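Local coordinates for protein BZZ1 (Saccharomyces cerevisiae, PDB 2A28) that acts in endocytosis and trafficking to the vacuole, works with type I myosins to restore actin polarity after salt stress, and is represented here by its second SH3 domain, at residues 23-28 against 38-42. Numbering follows the deposited sequence. Where two conformers were deposited one is given.
Sequences DIITVI and YGECD
Thr-26 and Glu-40 form an antiparallel hydrogen-bonded pair: Thr-26 N donates to Glu-40 O at 2.8 Å, and Glu-40 N returns a bond to Thr-26 O at 2.9 Å. The next pair, Val-27 with Gly-39, is non-hydrogen-bonded. Beyond it, Ile-28 N donates a hydrogen bond to Tyr-38 O at 2.9 Å. The strand axes are far from strictly antiparallel, at 136°. Gly-39 has no side chain, and its CA comes within 3.0 Å of Thr-26 O; the strands run close here, with CA of Gly-39 4.4 Å from CA of Val-27.

The side chains of Thr-26 and Glu-40 run side by side. Glu-40 has two conformers, and in the one described here a water joins the pair: it sits 2.8 Å from Thr-26 OG1 and donates to Glu-40 OE2. In this conformer the glutamate chain is bent at chi2 (-92°), which folds the carboxylate back beside the threonine, and its other oxygen, OE1, is held by the backbone N of Gly-43 in the following turn.

At the far end, Ile-28 slants across Tyr-38. Its CG2 meets the ring at CD2, 3.6 Å away, while CD1 extends to CB of Glu-40. With SG anti to the backbone N (chi1 -179°), Cys-41 brings its sulfur against CB of Asp-23 and to 3.4 Å from the carbonyl oxygen of Ile-24. The CB of Cys-41 touches CG1 of Ile-25, a buried side chain that also packs on Phe-48 and Ile-19.

Strands 24-27 and 36-41 thus pair as a beta hairpin at the centre of the antiparallel sheet, flanked by strands 2-4 and 44-49, within the small beta barrel of an SH3 domain.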
ATOM      1  N   ASP A  23      -6.830   6.197  -2.613  1.00  7.01           N
ATOM      2  CA  ASP A  23      -5.413   6.516  -2.535  1.00  7.87           C
ATOM      3  C   ASP A  23      -4.658   6.041  -3.763  1.00  6.55           C
ATOM      4  O   ASP A  23      -4.851   4.875  -4.166  1.00  8.71           O
ATOM      5  CB  ASP A  23      -4.750   5.949  -1.279  1.00  7.90           C
ATOM      6  CG  ASP A  23      -5.108   6.499   0.058  1.00  7.97           C
ATOM      7  OD1 ASP A  23      -5.730   7.588   0.119  1.00  8.50           O
ATOM      8  OD2 ASP A  23      -4.686   5.913   1.080  1.00  8.90           O
ATOM      9  N   ILE A  24      -3.824   6.871  -4.326  1.00  6.60           N
ATOM     10  CA  ILE A  24      -2.943   6.499  -5.441  1.00  7.33           C
ATOM     11  C   ILE A  24      -1.548   6.336  -4.838  1.00  7.74           C
ATOM     12  O   ILE A  24      -0.941   7.327  -4.383  1.00  7.44           O
ATOM     13  CB  ILE A  24      -2.938   7.501  -6.587  1.00 10.39           C
ATOM     14  CG1 ILE A  24      -4.338   7.750  -7.152  1.00 11.80           C
ATOM     15  CG2 ILE A  24      -1.964   7.073  -7.690  1.00 12.51           C
ATOM     16  CD1 ILE A  24      -5.014   6.437  -7.582  1.00 15.20           C
ATOM     17  N   ILE A  25      -1.089   5.128  -4.846  1.00  6.78           N
ATOM     18  CA  ILE A  25       0.117   4.711  -4.170  1.00  6.73           C
ATOM     19  C   ILE A  25       1.237   4.373  -5.159  1.00  7.05           C
ATOM     20  O   ILE A  25       1.077   3.488  -5.990  1.00  8.36           O
ATOM     21  CB  ILE A  25      -0.130   3.511  -3.220  1.00  7.51           C
ATOM     22  CG1 ILE A  25      -1.343   3.730  -2.316  1.00  6.83           C
ATOM     23  CG2 ILE A  25       1.112   3.241  -2.416  1.00  8.92           C
ATOM     24  CD1 ILE A  25      -1.919   2.418  -1.804  1.00 10.26           C
ATOM     25  N   THR A  26       2.359   5.070  -5.108  1.00  6.80           N
ATOM     26  CA  THR A  26       3.493   4.790  -5.989  1.00  7.09           C
ATOM     27  C   THR A  26       4.219   3.563  -5.470  1.00  5.83           C
ATOM     28  O   THR A  26       4.559   3.473  -4.263  1.00  7.49           O
ATOM     29  CB  THR A  26       4.437   5.998  -6.004  1.00  7.89           C
ATOM     30  OG1 THR A  26       3.650   7.094  -6.542  1.00  7.76           O
ATOM     31  CG2 THR A  26       5.614   5.718  -6.916  1.00  9.78           C
ATOM     32  N   VAL A  27       4.433   2.576  -6.343  1.00  6.09           N
ATOM     33  CA  VAL A  27       5.072   1.334  -5.951  1.00  7.15           C
ATOM     34  C   VAL A  27       6.575   1.513  -5.921  1.00  6.74           C
ATOM     35  O   VAL A  27       7.150   1.953  -6.901  1.00  9.59           O
ATOM     36  CB  VAL A  27       4.740   0.227  -6.929  1.00  8.36           C
ATOM     37  CG1 VAL A  27       5.542  -1.033  -6.666  1.00 13.45           C
ATOM     38  CG2 VAL A  27       3.226  -0.044  -6.823  1.00 12.74           C
ATOM     39  N   ILE A  28       7.171   1.138  -4.785  1.00  6.94           N
ATOM     40  CA  ILE A  28       8.621   1.117  -4.633  1.00  6.99           C
ATOM     41  C   ILE A  28       9.141  -0.295  -4.757  1.00  6.70           C
ATOM     42  O   ILE A  28      10.138  -0.500  -5.493  1.00  7.31           O
ATOM     43  CB  ILE A  28       9.021   1.792  -3.330  1.00  7.57           C
ATOM     44  CG1 ILE A  28       8.587   3.292  -3.285  1.00  8.78           C
ATOM     45  CG2 ILE A  28      10.524   1.691  -3.059  1.00 10.73           C
ATOM     46  CD1 ILE A  28       8.736   3.926  -1.919  1.00 11.35           C
ATOM     47  N   TYR A  38       5.414  -2.481  -1.001  1.00  5.51           N
ATOM     48  CA  TYR A  38       6.054  -1.342  -0.319  1.00  5.97           C
ATOM     49  C   TYR A  38       5.887  -0.144  -1.242  1.00  5.63           C
ATOM     50  O   TYR A  38       6.305  -0.195  -2.418  1.00  5.72           O
ATOM     51  CB  TYR A  38       7.532  -1.646  -0.123  1.00  7.45           C
ATOM     52  CG  TYR A  38       8.313  -0.560   0.591  1.00  6.13           C
ATOM     53  CD1 TYR A  38       7.978  -0.215   1.876  1.00  7.73           C
ATOM     54  CD2 TYR A  38       9.372   0.035  -0.067  1.00  6.77           C
ATOM     55  CE1 TYR A  38       8.709   0.766   2.503  1.00 10.25           C
ATOM     56  CE2 TYR A  38      10.106   1.047   0.594  1.00  7.78           C
ATOM     57  CZ  TYR A  38       9.751   1.389   1.883  1.00  9.09           C
ATOM     58  OH  TYR A  38      10.429   2.371   2.599  1.00 11.71           O
ATOM     59  N   GLY A  39       5.288   0.951  -0.754  1.00  5.81           N
ATOM     60  CA  GLY A  39       5.106   2.104  -1.610  1.00  6.36           C
ATOM     61  C   GLY A  39       4.858   3.362  -0.802  1.00  6.81           C
ATOM     62  O   GLY A  39       4.951   3.375   0.397  1.00  6.71           O
ATOM     63  N   GLU A  40       4.505   4.393  -1.546  1.00  6.19           N
ATOM     64  CA  GLU A  40       4.375   5.714  -0.933  1.00  8.33           C
ATOM     65  C   GLU A  40       3.141   6.453  -1.463  1.00  7.77           C
ATOM     66  O   GLU A  40       2.903   6.436  -2.670  1.00  7.79           O
ATOM     67  CB  GLU A  40       5.637   6.443  -1.402  0.50  9.62           C
ATOM     68  CG  GLU A  40       5.904   7.894  -1.211  0.50  7.92           C
ATOM     69  CD  GLU A  40       5.449   8.773  -2.360  0.50  9.12           C
ATOM     70  OE1 GLU A  40       4.744   9.781  -2.120  0.50 13.35           O
ATOM     71  OE2 GLU A  40       5.780   8.504  -3.550  0.50  6.97           O
ATOM     72  N   CYS A  41       2.437   7.134  -0.580  1.00  8.30           N
ATOM     73  CA  CYS A  41       1.266   7.930  -0.969  1.00  9.14           C
ATOM     74  C   CYS A  41       1.378   9.273  -0.263  1.00  7.94           C
ATOM     75  O   CYS A  41       1.263   9.341   0.952  1.00  9.40           O
ATOM     76  CB  CYS A  41      -0.028   7.228  -0.634  1.00  9.72           C
ATOM     77  SG  CYS A  41      -1.511   8.157  -1.129  1.00  9.94           S
ATOM     78  N   ASP A  42       1.692  10.312  -1.045  1.00  9.22           N
ATOM     79  CA  ASP A  42       1.854  11.673  -0.540  1.00 10.36           C
ATOM     80  C   ASP A  42       2.956  11.693   0.499  1.00 10.11           C
ATOM     81  O   ASP A  42       2.871  12.432   1.455  1.00 11.33           O
ATOM     82  CB  ASP A  42       0.498  12.124  -0.019  1.00 10.96           C
ATOM     83  CG  ASP A  42      -0.518  12.427  -1.081  1.00 10.62           C
ATOM     84  OD1 ASP A  42      -0.166  12.530  -2.272  1.00 10.39           O
ATOM     85  OD2 ASP A  42      -1.715  12.532  -0.714  1.00 12.60           O
TER
HETATM   86  O   HOH W   1       5.064   9.386  -5.968  1.00 12.19           O